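Local coordinates for endo-beta-mannanase (Opitutaceae bacterium TAV5, PDB 7BOB), which probably acts as an exo-beta-1,4-mannosidase of glycoside hydrolase family 5, releasing mannose units from one end, probably the non-reducing, of beta-1,4-linked manno-oligosaccharides, and assembles as a homotrimer, at residues Ile429-Gly432 and Asp433-Leu436; Leu387-Pro390 and Arg391-His395; Leu460-Trp463 and Val464-Gly468. All coordinates share one frame; numbering follows the deposited sequence.

Contact 1. Residues Ile429-Gly432 and Asp433-Leu436; sequences IVRG and DQPL
Arg-431 and Asp-433 pair within a type I beta turn (Arg-431 to Gln-434), its first residue with its third, by which the chain leaves the edge strand 427-431 of the mixed sheet. The grip is side-on: NE of Arg-431 reaches OD2 of Asp-433 at 3.1 Å along its syn lone pair, while NH2 of Arg-431 meets OD1 at 3.0 Å, somewhat out of the carboxylate plane. Both N-H...O angles are 160°, and the guanidinium and carboxylate planes lie nearly coplanar. Asp-433 turns CG between its own backbone N and carbonyl carbon (chi1 72°), which swings the carboxylate back over the turn to the arginine's edge. One face of the guanidinium carries the Gln-434 amide, stacked at 21°, with CD of Gln-434 3.3 Å above the plane. This is stacking: NE2 of Gln-434, 3.0 Å from NH2 of Arg-431, faces another donor and is not bonded to it. The remaining nitrogen, NH1, bonds to the carbonyl of Ala-273, in a loop of the parallel-sheet domain, tying the turn to it. A leucine in place of Arg-431 would probably leave the Asp-433 carboxylate without its countercharge and the Ala-273 carbonyl without this donor. The backbone bond that closes the turn, Gln-434 N to Arg-431 O, is weak at 3.4 Å. Farther along, Leu-436, whose N bonds to Glu-459 of helix 454-465, brings its CD2 to 3.8 Å from CG2 of Val-430. A water within hydrogen-bonding distance of Arg-431 O (2.7 Å) and Pro-435 O (2.9 Å) can bridge them.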
ATOM      1  N   ILE A 429      19.438  27.048   2.920  1.00 48.12           N
ATOM      2  CA  ILE A 429      19.262  25.792   3.639  1.00 50.03           C
ATOM      3  C   ILE A 429      20.292  25.763   4.752  1.00 51.46           C
ATOM      4  O   ILE A 429      21.446  26.139   4.539  1.00 55.10           O
ATOM      5  CB  ILE A 429      19.448  24.574   2.710  1.00 50.26           C
ATOM      6  CG1 ILE A 429      18.567  24.709   1.469  1.00 50.80           C
ATOM      7  CG2 ILE A 429      19.185  23.246   3.459  1.00 49.24           C
ATOM      8  CD1 ILE A 429      17.086  24.510   1.739  1.00 48.20           C
ATOM      9  N   VAL A 430      19.875  25.365   5.942  1.00 47.12           N
ATOM     10  CA  VAL A 430      20.783  25.199   7.069  1.00 48.40           C
ATOM     11  C   VAL A 430      20.638  23.766   7.561  1.00 53.19           C
ATOM     12  O   VAL A 430      19.527  23.218   7.587  1.00 54.43           O
ATOM     13  CB  VAL A 430      20.497  26.228   8.190  1.00 53.17           C
ATOM     14  CG1 VAL A 430      19.052  26.098   8.711  1.00 48.75           C
ATOM     15  CG2 VAL A 430      21.489  26.063   9.328  1.00 55.79           C
ATOM     16  N   ARG A 431      21.753  23.144   7.913  1.00 52.68           N
ATOM     17  CA  ARG A 431      21.780  21.711   8.177  1.00 53.44           C
ATOM     18  C   ARG A 431      21.687  21.459   9.676  1.00 53.28           C
ATOM     19  O   ARG A 431      22.511  21.961  10.446  1.00 57.78           O
ATOM     20  CB  ARG A 431      23.048  21.079   7.601  1.00 54.56           C
ATOM     21  CG  ARG A 431      23.057  21.035   6.087  1.00 56.69           C
ATOM     22  CD  ARG A 431      24.384  20.482   5.521  1.00 56.42           C
ATOM     23  NE  ARG A 431      24.817  19.272   6.214  1.00 52.13           N
ATOM     24  CZ  ARG A 431      25.905  18.580   5.880  1.00 59.73           C
ATOM     25  NH1 ARG A 431      26.667  18.983   4.867  1.00 52.90           N
ATOM     26  NH2 ARG A 431      26.237  17.492   6.560  1.00 56.94           N
ATOM     27  N   GLY A 432      20.685  20.688  10.086  1.00 51.35           N
ATOM     28  CA  GLY A 432      20.529  20.324  11.484  1.00 49.84           C
ATOM     29  C   GLY A 432      21.474  19.252  11.995  1.00 54.75           C
ATOM     30  O   GLY A 432      21.565  19.054  13.209  1.00 58.88           O
ATOM     31  N   ASP A 433      22.152  18.530  11.107  1.00 56.13           N
ATOM     32  CA  ASP A 433      23.180  17.573  11.497  1.00 58.81           C
ATOM     33  C   ASP A 433      24.561  18.219  11.638  1.00 62.11           C
ATOM     34  O   ASP A 433      25.555  17.501  11.773  1.00 63.84           O
ATOM     35  CB  ASP A 433      23.245  16.429  10.480  1.00 52.86           C
ATOM     36  CG  ASP A 433      23.864  16.876   9.163  1.00 60.52           C
ATOM     37  OD1 ASP A 433      24.451  16.028   8.442  1.00 66.28           O
ATOM     38  OD2 ASP A 433      23.770  18.092   8.864  1.00 60.65           O
ATOM     39  N   GLN A 434      24.648  19.546  11.596  1.00 56.82           N
ATOM     40  CA  GLN A 434      25.899  20.243  11.835  1.00 62.63           C
ATOM     41  C   GLN A 434      25.646  21.386  12.803  1.00 64.96           C
ATOM     42  O   GLN A 434      24.522  21.892  12.871  1.00 65.91           O
ATOM     43  CB  GLN A 434      26.498  20.792  10.530  1.00 60.54           C
ATOM     44  CG  GLN A 434      27.074  19.700   9.643  1.00 61.85           C
ATOM     45  CD  GLN A 434      27.536  20.210   8.304  1.00 62.32           C
ATOM     46  OE1 GLN A 434      27.190  21.318   7.896  1.00 63.39           O
ATOM     47  NE2 GLN A 434      28.320  19.397   7.602  1.00 62.55           N
ATOM     48  N   PRO A 435      26.663  21.815  13.563  1.00 65.80           N
ATOM     49  CA  PRO A 435      26.447  22.908  14.522  1.00 62.99           C
ATOM     50  C   PRO A 435      25.797  24.102  13.833  1.00 64.60           C
ATOM     51  O   PRO A 435      25.997  24.343  12.643  1.00 62.08           O
ATOM     52  CB  PRO A 435      27.861  23.227  15.026  1.00 64.84           C
ATOM     53  CG  PRO A 435      28.638  21.936  14.818  1.00 63.95           C
ATOM     54  CD  PRO A 435      28.060  21.322  13.570  1.00 64.10           C
ATOM     55  N   LEU A 436      24.964  24.803  14.559  1.00 66.62           N
ATOM     56  CA  LEU A 436      24.264  25.828  13.798  1.00 65.11           C
ATOM     57  C   LEU A 436      25.155  27.058  13.609  1.00 65.61           C
ATOM     58  O   LEU A 436      25.853  27.476  14.539  1.00 67.35           O
ATOM     59  CB  LEU A 436      22.960  26.222  14.492  1.00 61.19           C
ATOM     60  CG  LEU A 436      21.800  25.221  14.391  1.00 63.90           C
ATOM     61  CD1 LEU A 436      20.571  25.740  15.145  1.00 58.42           C
ATOM     62  CD2 LEU A 436      21.446  24.910  12.947  1.00 57.09           C
TER
HETATM   63  O   HOH W   1      24.313  24.004  10.299  1.00 61.62           O

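Contact 2. Residues Leu387-Pro390 and Arg391-His395; sequences LYWP and RHYYH
Trp-389 and Tyr-393 form an offset stack, the six-membered ring of the indole lying almost flat on the phenol: the planes differ by 5° and the centroids are 3.8 Å apart. The tyrosine brings its CD2 over CE2 of the indole, toward its rim, 3.2 Å from that atom of Trp-389, while CZ2 of Trp-389 sits over the centre of the phenol. Both residues set CG opposite their backbone N (chi1 -178° for Trp-389, -171° for Tyr-393), and the chain bends between them enough to lay one ring upon the other. At the CD1 edge of the phenol, Tyr-394 turns its own face to Tyr-393, with CD1 of Tyr-393 3.5 Å above the Tyr-394 ring plane. From the parallel-sheet domain Phe-274 meets Trp-389 in an edge-to-face contact. Aliphatic packing adds Pro-390, whose CD comes to the edge of the Tyr-393 ring, 4.0 Å from its CD2. The bend follows strand 385-389, a parallel strand inside the mixed sheet, and opens the loop that runs on to helix 406-422. Polar ends look outward from this aromatic cluster into the parallel-sheet domain: Tyr-393 OH bonds to Val-200 O, and Tyr-394 OH to Gln-199 O and Leu-208 N. On the backbone, Arg-391 N bonds to OE1 of Glu-456, the oxygen that Tyr-388 OH also reaches.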
ATOM      1  N   LEU A 387      15.732  27.565   5.489  1.00 50.80           N
ATOM      2  CA  LEU A 387      14.873  26.434   5.817  1.00 51.14           C
ATOM      3  C   LEU A 387      15.684  25.359   6.533  1.00 51.64           C
ATOM      4  O   LEU A 387      16.833  25.086   6.169  1.00 46.16           O
ATOM      5  CB  LEU A 387      14.249  25.869   4.545  1.00 51.40           C
ATOM      6  CG  LEU A 387      13.402  26.832   3.718  1.00 48.48           C
ATOM      7  CD1 LEU A 387      13.110  26.220   2.346  1.00 50.46           C
ATOM      8  CD2 LEU A 387      12.113  27.150   4.460  1.00 51.84           C
ATOM      9  N   TYR A 388      15.088  24.751   7.559  1.00 48.23           N
ATOM     10  CA  TYR A 388      15.792  23.801   8.418  1.00 45.56           C
ATOM     11  C   TYR A 388      15.766  22.405   7.788  1.00 48.18           C
ATOM     12  O   TYR A 388      14.689  21.837   7.577  1.00 47.84           O
ATOM     13  CB  TYR A 388      15.159  23.786   9.809  1.00 46.55           C
ATOM     14  CG  TYR A 388      15.878  22.923  10.822  1.00 49.50           C
ATOM     15  CD1 TYR A 388      15.395  21.657  11.148  1.00 50.77           C
ATOM     16  CD2 TYR A 388      17.033  23.363  11.451  1.00 48.40           C
ATOM     17  CE1 TYR A 388      16.041  20.854  12.071  1.00 48.26           C
ATOM     18  CE2 TYR A 388      17.680  22.573  12.390  1.00 48.73           C
ATOM     19  CZ  TYR A 388      17.178  21.319  12.688  1.00 48.99           C
ATOM     20  OH  TYR A 388      17.803  20.514  13.606  1.00 51.15           O
ATOM     21  N   TRP A 389      16.959  21.871   7.460  1.00 46.75           N
ATOM     22  CA  TRP A 389      17.128  20.485   7.018  1.00 44.93           C
ATOM     23  C   TRP A 389      17.377  19.620   8.249  1.00 48.18           C
ATOM     24  O   TRP A 389      18.364  19.847   8.958  1.00 50.02           O
ATOM     25  CB  TRP A 389      18.293  20.383   6.032  1.00 44.19           C
ATOM     26  CG  TRP A 389      18.588  19.008   5.441  1.00 46.71           C
ATOM     27  CD1 TRP A 389      19.213  17.964   6.068  1.00 43.37           C
ATOM     28  CD2 TRP A 389      18.291  18.548   4.110  1.00 43.60           C
ATOM     29  NE1 TRP A 389      19.328  16.907   5.220  1.00 48.30           N
ATOM     30  CE2 TRP A 389      18.782  17.231   4.009  1.00 44.47           C
ATOM     31  CE3 TRP A 389      17.677  19.127   2.994  1.00 44.45           C
ATOM     32  CZ2 TRP A 389      18.650  16.458   2.845  1.00 44.30           C
ATOM     33  CZ3 TRP A 389      17.558  18.357   1.826  1.00 43.78           C
ATOM     34  CH2 TRP A 389      18.036  17.037   1.771  1.00 45.32           C
ATOM     35  N   PRO A 390      16.494  18.676   8.580  1.00 49.06           N
ATOM     36  CA  PRO A 390      16.600  17.996   9.885  1.00 50.34           C
ATOM     37  C   PRO A 390      17.831  17.097   9.976  1.00 53.13           C
ATOM     38  O   PRO A 390      18.337  16.595   8.968  1.00 53.36           O
ATOM     39  CB  PRO A 390      15.303  17.173   9.966  1.00 50.72           C
ATOM     40  CG  PRO A 390      14.866  16.988   8.536  1.00 50.69           C
ATOM     41  CD  PRO A 390      15.316  18.247   7.808  1.00 48.98           C
ATOM     42  N   ARG A 391      18.294  16.870  11.216  1.00 53.39           N
ATOM     43  CA  ARG A 391      19.495  16.055  11.423  1.00 51.16           C
ATOM     44  C   ARG A 391      19.337  14.639  10.862  1.00 50.18           C
ATOM     45  O   ARG A 391      20.285  14.076  10.319  1.00 52.19           O
ATOM     46  CB  ARG A 391      19.863  15.999  12.908  1.00 52.69           C
ATOM     47  CG  ARG A 391      20.907  14.923  13.248  1.00 52.94           C
ATOM     48  CD  ARG A 391      21.318  14.941  14.718  1.00 54.25           C
ATOM     49  NE  ARG A 391      22.045  16.160  15.045  1.00 57.71           N
ATOM     50  CZ  ARG A 391      23.359  16.305  14.890  1.00 65.09           C
ATOM     51  NH1 ARG A 391      24.096  15.295  14.433  1.00 61.21           N
ATOM     52  NH2 ARG A 391      23.941  17.458  15.197  1.00 62.37           N
ATOM     53  N   HIS A 392      18.169  14.034  11.004  1.00 54.69           N
ATOM     54  CA  HIS A 392      17.919  12.709  10.443  1.00 49.36           C
ATOM     55  C   HIS A 392      16.856  12.868   9.368  1.00 47.37           C
ATOM     56  O   HIS A 392      15.678  13.101   9.669  1.00 46.57           O
ATOM     57  CB  HIS A 392      17.485  11.712  11.516  1.00 53.88           C
ATOM     58  CG  HIS A 392      18.350  11.732  12.739  1.00 57.83           C
ATOM     59  ND1 HIS A 392      19.530  11.020  12.828  1.00 55.77           N
ATOM     60  CD2 HIS A 392      18.216  12.392  13.917  1.00 56.32           C
ATOM     61  CE1 HIS A 392      20.078  11.233  14.012  1.00 58.14           C
ATOM     62  NE2 HIS A 392      19.306  12.065  14.690  1.00 57.92           N
ATOM     63  N   TYR A 393      17.282  12.762   8.122  1.00 41.70           N
ATOM     64  CA  TYR A 393      16.460  13.056   6.963  1.00 44.33           C
ATOM     65  C   TYR A 393      15.900  11.798   6.307  1.00 45.46           C
ATOM     66  O   TYR A 393      14.747  11.799   5.860  1.00 47.18           O
ATOM     67  CB  TYR A 393      17.288  13.873   5.960  1.00 39.85           C
ATOM     68  CG  TYR A 393      16.511  14.440   4.786  1.00 42.76           C
ATOM     69  CD1 TYR A 393      16.258  13.668   3.644  1.00 46.16           C
ATOM     70  CD2 TYR A 393      16.055  15.756   4.805  1.00 44.54           C
ATOM     71  CE1 TYR A 393      15.559  14.205   2.558  1.00 44.76           C
ATOM     72  CE2 TYR A 393      15.355  16.302   3.735  1.00 39.38           C
ATOM     73  CZ  TYR A 393      15.101  15.530   2.623  1.00 44.33           C
ATOM     74  OH  TYR A 393      14.387  16.091   1.579  1.00 43.07           O
ATOM     75  N   TYR A 394      16.670  10.715   6.265  1.00 48.75           N
ATOM     76  CA  TYR A 394      16.266   9.501   5.574  1.00 46.49           C
ATOM     77  C   TYR A 394      15.826   8.471   6.597  1.00 45.89           C
ATOM     78  O   TYR A 394      16.455   8.320   7.649  1.00 46.58           O
ATOM     79  CB  TYR A 394      17.414   8.956   4.710  1.00 46.38           C
ATOM     80  CG  TYR A 394      17.904   9.976   3.698  1.00 45.78           C
ATOM     81  CD1 TYR A 394      17.319  10.065   2.434  1.00 46.67           C
ATOM     82  CD2 TYR A 394      18.940  10.855   4.004  1.00 47.56           C
ATOM     83  CE1 TYR A 394      17.749  10.998   1.501  1.00 41.98           C
ATOM     84  CE2 TYR A 394      19.384  11.804   3.073  1.00 46.16           C
ATOM     85  CZ  TYR A 394      18.782  11.868   1.832  1.00 46.76           C
ATOM     86  OH  TYR A 394      19.190  12.803   0.918  1.00 42.62           O
ATOM     87  N   HIS A 395      14.750   7.757   6.284  1.00 45.30           N
ATOM     88  CA  HIS A 395      14.104   6.900   7.273  1.00 48.62           C
ATOM     89  C   HIS A 395      14.513   5.431   7.197  1.00 48.85           C
ATOM     90  O   HIS A 395      14.483   4.753   8.226  1.00 48.64           O
ATOM     91  CB  HIS A 395      12.579   6.997   7.140  1.00 47.54           C
ATOM     92  CG  HIS A 395      12.064   6.588   5.791  1.00 51.52           C
ATOM     93  ND1 HIS A 395      12.364   7.288   4.637  1.00 48.80           N
ATOM     94  CD2 HIS A 395      11.285   5.548   5.407  1.00 50.59           C
ATOM     95  CE1 HIS A 395      11.769   6.711   3.609  1.00 47.91           C
ATOM     96  NE2 HIS A 395      11.127   5.641   4.045  1.00 49.94           N
TER

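Contact 3. Residues Leu460-Trp463 and Val464-Gly468; sequences LHSW and VEQGG
The indole of Trp-463 has Gly-468 over one face: CA of Gly-468 stands 3.3 Å from the centroid of the six-membered ring, only 12° off its normal, a CH-pi contact. CG2 of Val-464 comes obliquely to the same indole, 3.6 Å from CE3. NE1 of Trp-463 makes a weak hydrogen bond to the carbonyl of Val-442. The imidazole of His-461 has the Glu-465 carboxylate near it, their planes 52° apart and NE2 3.6 Å from OE1. Trp-463 holds CG anti to its backbone N (chi1 178°), which carries the ring along the helix flank to where the chain doubles back beneath it. That return is a Schellman motif: Gly-468 N bonds to Trp-463 O at 3.2 Å, Gly-467 N bonds to Val-464 O at 2.9 Å, and Gly-467 takes the positive phi of the C-prime residue. The position a CB would take on Gly-468 is 2.3 Å from CE3 of Trp-463. Ahead of the cap the helical bonds run Val-464 N to Leu-460 O, Glu-465 N to His-461 O and Gln-466 N to Ser-462 O. Gln-466 adds a weak side-chain bond from NE2 to Ser-462 OG. The motif ends helix 454-465 within the beta-alpha-beta unit of strands 444-448 and 469-473; Leu-460, Trp-463 and Val-464 lie on Leu-470 of the second strand, Leu-460 and Trp-463 also on Ile-447 and Ile-445 of the first, and Val-464 on Val-546 of strand 539-546.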
ATOM      1  N   LEU A 460      19.116  24.368  18.794  1.00 56.01           N
ATOM      2  CA  LEU A 460      18.236  25.461  18.395  1.00 56.32           C
ATOM      3  C   LEU A 460      18.052  26.459  19.531  1.00 58.14           C
ATOM      4  O   LEU A 460      17.976  27.670  19.294  1.00 57.36           O
ATOM      5  CB  LEU A 460      16.886  24.913  17.945  1.00 57.35           C
ATOM      6  CG  LEU A 460      16.856  24.368  16.520  1.00 54.44           C
ATOM      7  CD1 LEU A 460      15.714  23.365  16.378  1.00 55.54           C
ATOM      8  CD2 LEU A 460      16.702  25.514  15.533  1.00 53.71           C
ATOM      9  N   HIS A 461      17.997  25.972  20.773  1.00 57.20           N
ATOM     10  CA  HIS A 461      17.867  26.862  21.926  1.00 61.79           C
ATOM     11  C   HIS A 461      19.070  27.799  22.024  1.00 63.87           C
ATOM     12  O   HIS A 461      18.925  29.028  22.048  1.00 64.25           O
ATOM     13  CB  HIS A 461      17.708  26.021  23.202  1.00 58.98           C
ATOM     14  CG  HIS A 461      17.646  26.823  24.464  1.00 65.86           C
ATOM     15  ND1 HIS A 461      16.457  27.257  25.015  1.00 65.70           N
ATOM     16  CD2 HIS A 461      18.626  27.268  25.287  1.00 71.37           C
ATOM     17  CE1 HIS A 461      16.709  27.938  26.118  1.00 65.74           C
ATOM     18  NE2 HIS A 461      18.017  27.958  26.307  1.00 67.81           N
ATOM     19  N   SER A 462      20.271  27.225  22.036  1.00 63.44           N
ATOM     20  CA  SER A 462      21.488  28.017  22.146  1.00 64.99           C
ATOM     21  C   SER A 462      21.637  28.988  20.973  1.00 65.58           C
ATOM     22  O   SER A 462      22.045  30.140  21.160  1.00 67.03           O
ATOM     23  CB  SER A 462      22.687  27.076  22.249  1.00 59.30           C
ATOM     24  OG  SER A 462      23.842  27.709  21.753  1.00 73.74           O
ATOM     25  N   TRP A 463      21.313  28.540  19.757  1.00 63.86           N
ATOM     26  CA  TRP A 463      21.268  29.451  18.615  1.00 59.19           C
ATOM     27  C   TRP A 463      20.286  30.602  18.850  1.00 60.96           C
ATOM     28  O   TRP A 463      20.609  31.771  18.585  1.00 61.90           O
ATOM     29  CB  TRP A 463      20.896  28.681  17.345  1.00 55.67           C
ATOM     30  CG  TRP A 463      20.790  29.564  16.131  1.00 55.61           C
ATOM     31  CD1 TRP A 463      21.818  30.035  15.382  1.00 58.61           C
ATOM     32  CD2 TRP A 463      19.589  30.077  15.528  1.00 55.37           C
ATOM     33  NE1 TRP A 463      21.346  30.812  14.352  1.00 58.91           N
ATOM     34  CE2 TRP A 463      19.980  30.853  14.414  1.00 51.93           C
ATOM     35  CE3 TRP A 463      18.223  29.940  15.812  1.00 54.83           C
ATOM     36  CZ2 TRP A 463      19.063  31.502  13.586  1.00 50.34           C
ATOM     37  CZ3 TRP A 463      17.303  30.592  14.989  1.00 54.60           C
ATOM     38  CH2 TRP A 463      17.730  31.364  13.888  1.00 57.48           C
ATOM     39  N   VAL A 464      19.080  30.300  19.338  1.00 58.64           N
ATOM     40  CA  VAL A 464      18.105  31.364  19.591  1.00 60.27           C
ATOM     41  C   VAL A 464      18.608  32.294  20.687  1.00 60.67           C
ATOM     42  O   VAL A 464      18.375  33.506  20.648  1.00 61.60           O
ATOM     43  CB  VAL A 464      16.721  30.776  19.939  1.00 60.18           C
ATOM     44  CG1 VAL A 464      15.772  31.880  20.411  1.00 58.33           C
ATOM     45  CG2 VAL A 464      16.103  30.009  18.752  1.00 53.48           C
ATOM     46  N   GLU A 465      19.304  31.737  21.677  1.00 61.26           N
ATOM     47  CA  GLU A 465      19.790  32.539  22.791  1.00 64.04           C
ATOM     48  C   GLU A 465      20.771  33.615  22.337  1.00 66.41           C
ATOM     49  O   GLU A 465      20.789  34.715  22.899  1.00 68.89           O
ATOM     50  CB  GLU A 465      20.443  31.646  23.840  1.00 67.18           C
ATOM     51  CG  GLU A 465      19.669  31.605  25.132  1.00 73.95           C
ATOM     52  CD  GLU A 465      20.404  30.846  26.217  1.00 84.31           C
ATOM     53  OE1 GLU A 465      19.918  30.877  27.375  1.00 84.15           O
ATOM     54  OE2 GLU A 465      21.463  30.231  25.903  1.00 80.54           O
ATOM     55  N   GLN A 466      21.597  33.317  21.333  1.00 63.55           N
ATOM     56  CA  GLN A 466      22.524  34.291  20.779  1.00 65.69           C
ATOM     57  C   GLN A 466      21.881  35.197  19.741  1.00 63.70           C
ATOM     58  O   GLN A 466      22.597  35.963  19.093  1.00 68.17           O
ATOM     59  CB  GLN A 466      23.743  33.601  20.147  1.00 61.51           C
ATOM     60  CG  GLN A 466      24.320  32.436  20.920  1.00 62.49           C
ATOM     61  CD  GLN A 466      25.268  31.583  20.056  1.00 74.72           C
ATOM     62  OE1 GLN A 466      25.850  32.074  19.080  1.00 77.30           O
ATOM     63  NE2 GLN A 466      25.406  30.297  20.401  1.00 70.74           N
ATOM     64  N   GLY A 467      20.573  35.123  19.532  1.00 60.25           N
ATOM     65  CA  GLY A 467      19.896  36.109  18.704  1.00 62.31           C
ATOM     66  C   GLY A 467      19.148  35.560  17.509  1.00 59.46           C
ATOM     67  O   GLY A 467      18.536  36.346  16.772  1.00 60.11           O
ATOM     68  N   GLY A 468      19.155  34.251  17.279  1.00 58.40           N
ATOM     69  CA  GLY A 468      18.412  33.716  16.152  1.00 57.56           C
ATOM     70  C   GLY A 468      16.920  33.983  16.277  1.00 60.03           C
ATOM     71  O   GLY A 468      16.341  33.912  17.365  1.00 56.71           O
TER

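Overall arrangement
Along the chain the order is contact 2, contact 1, contact 3, all in the domain built on the mixed sheet that follows the eight-stranded parallel-sheet domain, the catalytic barrel expected of family 5. Contacts 1 and 2, with centres about 9 Å apart, run into the loops following the neighbouring parallel strands 427-431 and 385-389, and Gly-432 N probably bonds to Trp-389 O. Both reach the first domain, contact 1 at Ala-273 and contact 2 at residues 199-208, so together they help join the two domains. Contact 3 lies about 13 Å from contact 1, centre to centre, on helix 454-465, where Leu-436 packs against Leu-460 and Trp-463; contacts 2 and 3 do not touch.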